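Local atomic coordinates of protein F-93 (Sulfolobus virus 1, PDB entry 1TBX), a protein that probably acts as a homodimeric winged-helix transcription factor that recognises a palindromic or pseudo-palindromic DNA target sequence. Residues Leu17-Leu28 with Glu64-Lys74. Residues are numbered along the deposited sequence; the frame is centred on the assembly and turned at random.
Sequences LYDNEGIATYDL and EKRLYLTEKGK
Leu67 meets three side chains of 17-28, crossing each at about a right angle. Its CB lies against Leu17 CD1 at 3.9 Å, its CD1 touches Leu28 CD2 at 3.7 Å, and CG and both methyls face Thr25 OG1. That hydroxyl sits beside its own backbone N (chi1 -60°) and is hydrogen-bonded to Glu58 of the adjoining strand 56-61, so a buried polar atom is satisfied amid leucine carbons. Leu69 runs past Leu17 in the opposite direction, CD2 to CD2 at 3.8 Å, while its CD1 lies near the Tyr18 ring.

The backbones are pinned by three hydrogen bonds: Gly22 N to Leu67 O (3.0 Å), Leu67 N to Ile23 O, and Thr25 N to Lys65 O. Gly22 N also packs over one face of the Tyr68 ring, 3.7 Å from CE2, whereas the extended Arg66 brings the edge of its guanidinium to Gly22 O in a weak bond from NH1; its NE and NH2 are bonded to the backbone carbonyls of Glu61 and Arg62. At the far end Glu21 crosses Leu69 and forms a long salt bridge from OE1 to Lys74 NZ (3.4 Å), whose hydrogen bond is weak.

Together with the single Ala24-Arg66 bridge, the backbone bonds lay the short run Gly22-Thr25, which leads into helix 25-33, along strand 64-69 on the side away from strand 56-61, an arrangement characteristic of the winged-helix fold.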
loop_
_atom_site.group_PDB
_atom_site.type_symbol
_atom_site.label_atom_id
_atom_site.label_comp_id
_atom_site.label_asym_id
_atom_site.label_seq_id
_atom_site.Cartn_x
_atom_site.Cartn_y
_atom_site.Cartn_z
ATOM N N LEU A 17 -7.852 10.571 4.789
ATOM C CA LEU A 17 -8.143 11.985 4.652
ATOM C C LEU A 17 -9.213 12.206 3.566
ATOM O O LEU A 17 -10.036 13.139 3.646
ATOM C CB LEU A 17 -6.868 12.748 4.316
ATOM C CG LEU A 17 -6.964 14.257 4.221
ATOM C CD1 LEU A 17 -7.770 14.767 5.393
ATOM C CD2 LEU A 17 -5.578 14.837 4.217
ATOM N N TYR A 18 -9.194 11.339 2.556
ATOM C CA TYR A 18 -10.129 11.482 1.508
ATOM C C TYR A 18 -11.511 11.477 2.119
ATOM O O TYR A 18 -11.832 10.648 2.966
ATOM C CB TYR A 18 -9.978 10.411 0.432
ATOM C CG TYR A 18 -10.908 10.710 -0.737
ATOM C CD1 TYR A 18 -10.518 11.589 -1.757
ATOM C CD2 TYR A 18 -12.203 10.150 -0.804
ATOM C CE1 TYR A 18 -11.378 11.890 -2.834
ATOM C CE2 TYR A 18 -13.062 10.420 -1.897
ATOM C CZ TYR A 18 -12.653 11.307 -2.906
ATOM O OH TYR A 18 -13.506 11.623 -3.982
ATOM N N ASP A 19 -12.310 12.442 1.685
ATOM C CA ASP A 19 -13.617 12.649 2.240
ATOM C C ASP A 19 -13.663 13.166 3.686
ATOM O O ASP A 19 -14.776 13.319 4.241
ATOM C CB ASP A 19 -14.413 11.318 2.187
ATOM C CG ASP A 19 -15.516 11.327 1.132
ATOM O OD1 ASP A 19 -15.963 12.433 0.739
ATOM O OD2 ASP A 19 -15.975 10.268 0.624
ATOM N N ASN A 20 -12.508 13.398 4.308
ATOM C CA ASN A 20 -12.492 13.988 5.634
ATOM C C ASN A 20 -11.743 15.279 5.660
ATOM O O ASN A 20 -11.183 15.668 6.701
ATOM C CB ASN A 20 -11.919 13.031 6.661
ATOM C CG ASN A 20 -12.891 11.950 7.026
ATOM O OD1 ASN A 20 -12.598 11.095 7.849
ATOM N ND2 ASN A 20 -14.069 11.967 6.390
ATOM N N GLU A 21 -11.710 15.952 4.517
ATOM C CA GLU A 21 -11.046 17.236 4.497
ATOM C C GLU A 21 -11.704 18.181 5.514
ATOM O O GLU A 21 -12.918 18.132 5.703
ATOM C CB GLU A 21 -11.025 17.785 3.094
ATOM C CG GLU A 21 -10.056 17.024 2.211
ATOM C CD GLU A 21 -10.238 17.393 0.770
ATOM O OE1 GLU A 21 -10.401 18.589 0.484
ATOM O OE2 GLU A 21 -10.269 16.477 -0.084
ATOM N N GLY A 22 -10.896 18.972 6.224
ATOM C CA GLY A 22 -11.430 19.821 7.271
ATOM C C GLY A 22 -11.163 19.282 8.660
ATOM O O GLY A 22 -11.263 20.000 9.679
ATOM N N ILE A 23 -10.829 18.002 8.713
ATOM C CA ILE A 23 -10.680 17.314 9.986
ATOM C C ILE A 23 -9.486 17.925 10.711
ATOM O O ILE A 23 -8.454 18.186 10.096
ATOM C CB ILE A 23 -10.515 15.792 9.759
ATOM C CG1 ILE A 23 -10.448 15.043 11.099
ATOM C CG2 ILE A 23 -9.279 15.493 8.896
ATOM C CD1 ILE A 23 -11.212 13.684 11.126
ATOM N N ALA A 24 -9.643 18.199 11.997
ATOM C CA ALA A 24 -8.480 18.542 12.795
ATOM C C ALA A 24 -7.522 17.349 12.756
ATOM O O ALA A 24 -7.916 16.203 12.982
ATOM C CB ALA A 24 -8.871 18.870 14.221
ATOM N N THR A 25 -6.264 17.643 12.432
ATOM C CA THR A 25 -5.162 16.689 12.370
ATOM C C THR A 25 -5.210 15.586 13.444
ATOM O O THR A 25 -5.177 14.406 13.116
ATOM C CB THR A 25 -3.854 17.489 12.426
ATOM O OG1 THR A 25 -3.787 18.391 11.302
ATOM C CG2 THR A 25 -2.639 16.576 12.295
ATOM N N TYR A 26 -5.332 15.948 14.705
ATOM C CA TYR A 26 -5.382 14.925 15.742
ATOM C C TYR A 26 -6.627 14.034 15.664
ATOM O O TYR A 26 -6.561 12.836 15.990
ATOM C CB TYR A 26 -5.190 15.491 17.162
ATOM C CG TYR A 26 -5.072 14.397 18.180
ATOM C CD1 TYR A 26 -3.883 13.660 18.313
ATOM C CD2 TYR A 26 -6.156 14.064 18.988
ATOM C CE1 TYR A 26 -3.771 12.631 19.253
ATOM C CE2 TYR A 26 -6.063 13.039 19.924
ATOM C CZ TYR A 26 -4.872 12.321 20.050
ATOM O OH TYR A 26 -4.789 11.318 20.998
ATOM N N ASP A 27 -7.751 14.593 15.237
ATOM C CA ASP A 27 -8.899 13.720 15.008
ATOM C C ASP A 27 -8.650 12.750 13.885
ATOM O O ASP A 27 -9.147 11.624 13.943
ATOM C CB ASP A 27 -10.198 14.474 14.759
ATOM C CG ASP A 27 -10.679 15.149 15.998
ATOM O OD1 ASP A 27 -10.279 14.649 17.085
ATOM O OD2 ASP A 27 -11.391 16.191 15.992
ATOM N N LEU A 28 -7.902 13.176 12.860
ATOM C CA LEU A 28 -7.566 12.251 11.785
ATOM C C LEU A 28 -6.714 11.150 12.379
ATOM O O LEU A 28 -6.921 9.991 12.081
ATOM C CB LEU A 28 -6.848 12.916 10.613
ATOM C CG LEU A 28 -6.442 11.911 9.506
ATOM C CD1 LEU A 28 -7.671 11.365 8.724
ATOM C CD2 LEU A 28 -5.356 12.407 8.521
ATOM N N GLU A 64 -8.059 25.391 15.369
ATOM C CA GLU A 64 -7.486 24.059 15.226
ATOM C C GLU A 64 -6.556 24.036 13.994
ATOM O O GLU A 64 -6.714 24.888 13.113
ATOM C CB GLU A 64 -8.617 23.040 14.995
ATOM C CG GLU A 64 -8.903 21.990 16.078
ATOM C CD GLU A 64 -8.162 22.198 17.398
ATOM O OE1 GLU A 64 -6.922 21.933 17.449
ATOM O OE2 GLU A 64 -8.831 22.588 18.386
ATOM N N LYS A 65 -5.616 23.072 13.936
ATOM C CA LYS A 65 -4.863 22.724 12.719
ATOM C C LYS A 65 -5.602 21.606 11.959
ATOM O O LYS A 65 -5.851 20.505 12.510
ATOM C CB LYS A 65 -3.446 22.253 13.066
ATOM C CG LYS A 65 -2.412 23.369 13.239
ATOM C CD LYS A 65 -1.401 23.067 14.334
ATOM C CE LYS A 65 -0.522 24.288 14.646
ATOM N NZ LYS A 65 -0.030 24.416 16.101
ATOM N N ARG A 66 -5.935 21.880 10.694
ATOM C CA ARG A 66 -6.759 20.981 9.877
ATOM C C ARG A 66 -6.073 20.594 8.609
ATOM O O ARG A 66 -5.175 21.296 8.168
ATOM C CB ARG A 66 -8.094 21.634 9.505
ATOM C CG ARG A 66 -8.850 22.078 10.731
ATOM C CD ARG A 66 -10.133 22.836 10.459
ATOM N NE ARG A 66 -10.632 23.374 11.719
ATOM C CZ ARG A 66 -11.152 22.661 12.744
ATOM N NH1 ARG A 66 -11.318 21.341 12.698
ATOM N NH2 ARG A 66 -11.547 23.300 13.831
ATOM N N LEU A 67 -6.552 19.505 8.010
ATOM C CA LEU A 67 -5.925 18.881 6.860
ATOM C C LEU A 67 -6.781 18.921 5.609
ATOM O O LEU A 67 -7.980 18.570 5.628
ATOM C CB LEU A 67 -5.539 17.426 7.186
ATOM C CG LEU A 67 -4.596 17.356 8.395
ATOM C CD1 LEU A 67 -4.434 15.940 8.826
ATOM C CD2 LEU A 67 -3.213 18.032 8.146
ATOM N N TYR A 68 -6.170 19.344 4.510
ATOM C CA TYR A 68 -6.850 19.326 3.228
ATOM C C TYR A 68 -6.025 18.518 2.278
ATOM O O TYR A 68 -4.833 18.263 2.512
ATOM C CB TYR A 68 -7.145 20.748 2.736
ATOM C CG TYR A 68 -7.969 21.483 3.786
ATOM C CD1 TYR A 68 -7.345 21.989 4.930
ATOM C CD2 TYR A 68 -9.373 21.578 3.692
ATOM C CE1 TYR A 68 -8.069 22.607 5.941
ATOM C CE2 TYR A 68 -10.119 22.200 4.703
ATOM C CZ TYR A 68 -9.453 22.725 5.828
ATOM O OH TYR A 68 -10.118 23.370 6.872
ATOM N N LEU A 69 -6.695 18.048 1.233
ATOM C CA LEU A 69 -6.040 17.268 0.207
ATOM C C LEU A 69 -5.602 18.201 -0.867
ATOM O O LEU A 69 -6.106 19.305 -1.020
ATOM C CB LEU A 69 -6.956 16.209 -0.378
ATOM C CG LEU A 69 -7.057 14.938 0.457
ATOM C CD1 LEU A 69 -8.150 14.064 -0.142
ATOM C CD2 LEU A 69 -5.731 14.210 0.488
ATOM N N THR A 70 -4.636 17.740 -1.615
ATOM C CA THR A 70 -4.042 18.524 -2.639
ATOM C C THR A 70 -4.643 17.961 -3.913
ATOM O O THR A 70 -5.282 16.903 -3.868
ATOM C CB THR A 70 -2.575 18.286 -2.470
ATOM O OG1 THR A 70 -1.921 19.548 -2.354
ATOM C CG2 THR A 70 -1.940 17.511 -3.627
ATOM N N GLU A 71 -4.503 18.662 -5.033
ATOM C CA GLU A 71 -4.907 18.104 -6.316
ATOM C C GLU A 71 -4.365 16.677 -6.509
ATOM O O GLU A 71 -5.142 15.727 -6.697
ATOM C CB GLU A 71 -4.419 19.026 -7.411
ATOM C CG GLU A 71 -5.399 20.137 -7.712
ATOM C CD GLU A 71 -5.776 20.196 -9.190
ATOM O OE1 GLU A 71 -5.708 19.150 -9.891
ATOM O OE2 GLU A 71 -6.139 21.296 -9.660
ATOM N N LYS A 72 -3.039 16.529 -6.412
ATOM C CA LYS A 72 -2.379 15.211 -6.515
ATOM C C LYS A 72 -2.690 14.243 -5.342
ATOM O O LYS A 72 -2.675 13.022 -5.512
ATOM C CB LYS A 72 -0.860 15.343 -6.864
ATOM C CG LYS A 72 0.221 15.049 -5.815
ATOM C CD LYS A 72 1.423 15.975 -6.030
ATOM C CE LYS A 72 2.670 15.571 -5.227
ATOM N NZ LYS A 72 3.934 15.345 -6.021
ATOM N N GLY A 73 -2.992 14.792 -4.173
ATOM C CA GLY A 73 -3.424 13.973 -3.063
ATOM C C GLY A 73 -4.810 13.409 -3.312
ATOM O O GLY A 73 -5.056 12.230 -3.034
ATOM N N LYS A 74 -5.719 14.242 -3.835
ATOM C CA LYS A 74 -7.107 13.842 -4.046
ATOM C C LYS A 74 -7.125 12.689 -5.019
ATOM O O LYS A 74 -7.814 11.700 -4.779
ATOM C CB LYS A 74 -7.962 14.995 -4.585
ATOM C CG LYS A 74 -9.086 15.538 -3.648
ATOM C CD LYS A 74 -9.549 16.948 -4.111
ATOM C CE LYS A 74 -10.282 17.745 -3.023
ATOM N NZ LYS A 74 -9.805 19.188 -2.822
#